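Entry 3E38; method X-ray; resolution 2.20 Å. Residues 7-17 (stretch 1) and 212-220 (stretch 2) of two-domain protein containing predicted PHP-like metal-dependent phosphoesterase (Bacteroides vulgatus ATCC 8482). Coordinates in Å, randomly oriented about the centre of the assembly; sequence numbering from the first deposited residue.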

# COMPACT_ATOMS: atom_id res chain seq x y z
N GLU B 7 2.05 -11.02 -13.34
CA GLU B 7 1.83 -12.46 -13.44
C GLU B 7 1.41 -13.04 -12.11
O GLU B 7 1.84 -12.61 -11.07
CB GLU B 7 3.10 -13.17 -13.90
CG GLU B 7 3.54 -12.80 -15.32
CD GLU B 7 2.60 -13.27 -16.43
OE1 GLU B 7 1.71 -14.14 -16.24
OE2 GLU B 7 2.79 -12.75 -17.54
N ILE B 8 0.58 -14.06 -12.19
CA ILE B 8 0.16 -14.83 -11.02
C ILE B 8 1.10 -16.04 -10.94
O ILE B 8 1.00 -16.98 -11.74
CB ILE B 8 -1.30 -15.30 -11.12
CG1 ILE B 8 -2.24 -14.08 -11.28
CG2 ILE B 8 -1.67 -16.16 -9.90
CD1 ILE B 8 -3.68 -14.43 -11.67
N GLN B 9 1.99 -15.99 -9.95
CA GLN B 9 3.01 -17.03 -9.75
C GLN B 9 2.55 -18.22 -8.95
O GLN B 9 2.58 -18.24 -7.74
CB GLN B 9 4.22 -16.42 -9.08
CG GLN B 9 4.89 -15.36 -9.96
CD GLN B 9 6.12 -14.83 -9.28
OE1 GLN B 9 7.05 -15.57 -8.99
NE2 GLN B 9 6.11 -13.55 -8.96
N VAL B 10 2.08 -19.20 -9.71
CA VAL B 10 1.63 -20.49 -9.16
C VAL B 10 2.25 -21.57 -10.04
O VAL B 10 2.66 -21.29 -11.16
CB VAL B 10 0.09 -20.63 -9.09
CG1 VAL B 10 -0.48 -19.70 -8.00
CG2 VAL B 10 -0.53 -20.37 -10.45
N PRO B 11 2.32 -22.79 -9.53
CA PRO B 11 2.92 -23.80 -10.37
C PRO B 11 1.97 -24.50 -11.31
O PRO B 11 0.74 -24.30 -11.31
CB PRO B 11 3.45 -24.83 -9.36
CG PRO B 11 2.67 -24.60 -8.07
CD PRO B 11 1.86 -23.34 -8.24
N ASP B 12 2.61 -25.37 -12.08
CA ASP B 12 1.95 -26.22 -13.06
C ASP B 12 2.00 -27.63 -12.61
O ASP B 12 3.01 -28.09 -12.17
CB ASP B 12 2.66 -26.17 -14.40
CG ASP B 12 2.59 -24.80 -15.04
OD1 ASP B 12 1.50 -24.15 -15.00
OD2 ASP B 12 3.62 -24.40 -15.59
N LEU B 13 0.89 -28.32 -12.75
CA LEU B 13 0.88 -29.74 -12.50
C LEU B 13 1.60 -30.36 -13.68
O LEU B 13 1.63 -29.80 -14.78
CB LEU B 13 -0.55 -30.29 -12.43
CG LEU B 13 -1.43 -29.79 -11.30
CD1 LEU B 13 -2.84 -30.32 -11.46
CD2 LEU B 13 -0.84 -30.19 -9.94
N ASP B 14 2.21 -31.50 -13.41
CA ASP B 14 2.83 -32.34 -14.47
C ASP B 14 1.85 -32.64 -15.59
O ASP B 14 0.73 -33.13 -15.36
CB ASP B 14 3.32 -33.67 -13.90
CG ASP B 14 4.55 -33.49 -13.01
OD1 ASP B 14 5.19 -32.43 -13.12
OD2 ASP B 14 4.88 -34.40 -12.21
N GLY B 15 2.28 -32.36 -16.81
CA GLY B 15 1.45 -32.59 -18.00
C GLY B 15 0.56 -31.42 -18.34
O GLY B 15 0.06 -31.30 -19.46
N TYR B 16 0.35 -30.53 -17.38
CA TYR B 16 -0.57 -29.41 -17.61
C TYR B 16 -0.01 -28.02 -17.43
O TYR B 16 0.98 -27.84 -16.78
CB TYR B 16 -1.73 -29.58 -16.68
CG TYR B 16 -2.41 -30.90 -16.85
CD1 TYR B 16 -3.25 -31.13 -17.93
CD2 TYR B 16 -2.22 -31.91 -15.93
CE1 TYR B 16 -3.87 -32.34 -18.08
CE2 TYR B 16 -2.84 -33.09 -16.07
CZ TYR B 16 -3.66 -33.32 -17.16
OH TYR B 16 -4.28 -34.54 -17.29
N THR B 17 -0.64 -27.06 -18.07
CA THR B 17 -0.29 -25.67 -17.87
C THR B 17 -1.40 -24.97 -17.11
O THR B 17 -2.57 -25.02 -17.49
CB THR B 17 0.01 -24.91 -19.18
OG1 THR B 17 0.38 -23.58 -18.82
CG2 THR B 17 -1.19 -24.85 -20.12
N THR B 212 -11.66 -13.12 -7.43
CA THR B 212 -12.01 -14.54 -7.35
C THR B 212 -11.92 -15.12 -8.75
O THR B 212 -12.35 -14.53 -9.73
CB THR B 212 -13.40 -14.70 -6.74
OG1 THR B 212 -13.33 -14.18 -5.42
CG2 THR B 212 -13.86 -16.16 -6.70
N MSE B 213 -11.29 -16.25 -8.86
CA MSE B 213 -11.07 -16.80 -10.18
C MSE B 213 -10.95 -18.29 -10.19
O MSE B 213 -11.11 -18.93 -9.18
CB MSE B 213 -9.77 -16.21 -10.75
CG MSE B 213 -8.51 -16.67 -9.99
SE MSE B 213 -6.88 -15.83 -10.69
CE MSE B 213 -7.26 -14.02 -10.07
N THR B 214 -10.66 -18.84 -11.36
CA THR B 214 -10.49 -20.31 -11.51
C THR B 214 -9.16 -20.69 -12.12
O THR B 214 -8.72 -20.15 -13.14
CB THR B 214 -11.60 -20.96 -12.39
OG1 THR B 214 -12.88 -20.63 -11.89
CG2 THR B 214 -11.47 -22.46 -12.44
N PHE B 215 -8.48 -21.57 -11.41
CA PHE B 215 -7.28 -22.18 -11.95
C PHE B 215 -7.73 -23.36 -12.82
O PHE B 215 -8.45 -24.28 -12.34
CB PHE B 215 -6.31 -22.69 -10.87
CG PHE B 215 -5.67 -21.62 -10.06
CD1 PHE B 215 -5.68 -20.31 -10.50
CD2 PHE B 215 -4.95 -21.94 -8.91
CE1 PHE B 215 -5.08 -19.31 -9.76
CE2 PHE B 215 -4.33 -20.94 -8.16
CZ PHE B 215 -4.39 -19.63 -8.58
N VAL B 216 -7.33 -23.30 -14.09
CA VAL B 216 -7.63 -24.35 -15.08
C VAL B 216 -6.35 -25.06 -15.53
O VAL B 216 -5.42 -24.44 -16.06
CB VAL B 216 -8.41 -23.80 -16.31
CG1 VAL B 216 -8.87 -24.93 -17.25
CG2 VAL B 216 -9.64 -22.97 -15.89
N PHE B 217 -6.33 -26.37 -15.32
CA PHE B 217 -5.15 -27.19 -15.68
C PHE B 217 -5.35 -27.83 -17.04
O PHE B 217 -5.90 -28.93 -17.20
CB PHE B 217 -4.85 -28.21 -14.59
CG PHE B 217 -4.86 -27.62 -13.21
CD1 PHE B 217 -3.79 -26.88 -12.76
CD2 PHE B 217 -5.95 -27.79 -12.38
CE1 PHE B 217 -3.81 -26.33 -11.49
CE2 PHE B 217 -5.96 -27.26 -11.14
CZ PHE B 217 -4.88 -26.52 -10.69
N ALA B 218 -4.84 -27.09 -18.01
CA ALA B 218 -5.01 -27.34 -19.43
C ALA B 218 -3.78 -27.99 -20.06
O ALA B 218 -2.68 -27.80 -19.58
CB ALA B 218 -5.35 -25.99 -20.16
N LYS B 219 -4.01 -28.75 -21.12
CA LYS B 219 -2.94 -29.46 -21.82
C LYS B 219 -2.34 -28.48 -22.79
O LYS B 219 -1.25 -28.68 -23.32
CB LYS B 219 -3.48 -30.68 -22.58
CG LYS B 219 -3.97 -31.84 -21.71
CD LYS B 219 -4.67 -32.93 -22.53
N GLU B 220 -3.07 -27.40 -23.02
CA GLU B 220 -2.58 -26.30 -23.88
C GLU B 220 -3.33 -25.03 -23.64
O GLU B 220 -4.47 -25.05 -23.22
CB GLU B 220 -2.64 -26.64 -25.38
CG GLU B 220 -4.05 -26.68 -25.97
CD GLU B 220 -4.06 -26.98 -27.48
OE1 GLU B 220 -3.13 -27.68 -27.94
OE2 GLU B 220 -5.01 -26.53 -28.18

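The two stretches, 199 or more residues apart in sequence wherever they touch, bury 545 Å² between them, counted over both sides. Polar fastening is confined to one end. There Thr17 and Ala218 form an antiparallel, hydrogen-bonded bridge with their CA atoms 5.2 Å apart: Thr17 N donates to Ala218 O at 2.6 Å with an N-H...O angle of 172°, and Ala218 N donates to Thr17 O at 3.1 Å and 159°. The short, nearly linear first bond shows how closely the backbones meet. Both side chains lie on the same face of this small sheet, and the alanine methyl and the threonine methyl lie side by side there, Thr17 CG2 4.3 Å from Ala218 CB.

Away from the bridge the backbones separate, to 9.5 Å between Val10 CA and Phe215 CA and 11.4 Å between Ile8 CA and Met213 CA, and side chains fill the gap. Stretch 2 is a strand from Met213 to Ala218, and Met213 and Phe215, two residues apart, both direct their CA-to-CB bonds toward stretch 1, while the intervening Thr214 is out of reach. Ile8 and Val10 answer in the same alternating fashion, with Gln9 between them making no contact. Ile8, with chi1 m and chi2 t, extends CD1 to within 3.6 Å of the selenium, SE, of Met213, a selenomethionine. Val10 is shorter, but the Phe215 ring covers the remaining distance: Val10 CG1 lies 4.0 Å from Phe215 CZ, at the tip of the ring.

The clearest fit of bump to flat surface belongs to Leu13. Its CD1 methyl sits 3.9 Å from the centroid of the Phe217 ring and 15° off the ring normal, a CH-pi contact over one face; the nearest ring atom, CG of Phe217, is 3.8 Å from Leu13 CD1. Phe217 has 86 Å² covered by stretch 1, the largest share of any residue here, although its CA-to-CB bond points sideways.

A type II turn from Leu13 to Tyr16, closed by Tyr16 N to Leu13 O at 3.0 Å, carries the chain from this methyl to the bridge. Gly15 suits its place because at phi/psi 88/-18 a CB would be jammed against the preceding carbonyl oxygen. Beyond the turn, Tyr16 packs CB against Phe217 CB at 4.0 Å, and its ring lies beside the end of the strand and the residue that follows, with CD1 3.5 Å from Phe217 O and CE1 3.7 Å from Lys219 CG. The aliphatic part of the exposed lysine thus borders the tyrosine, although the modelled chain stops at CD.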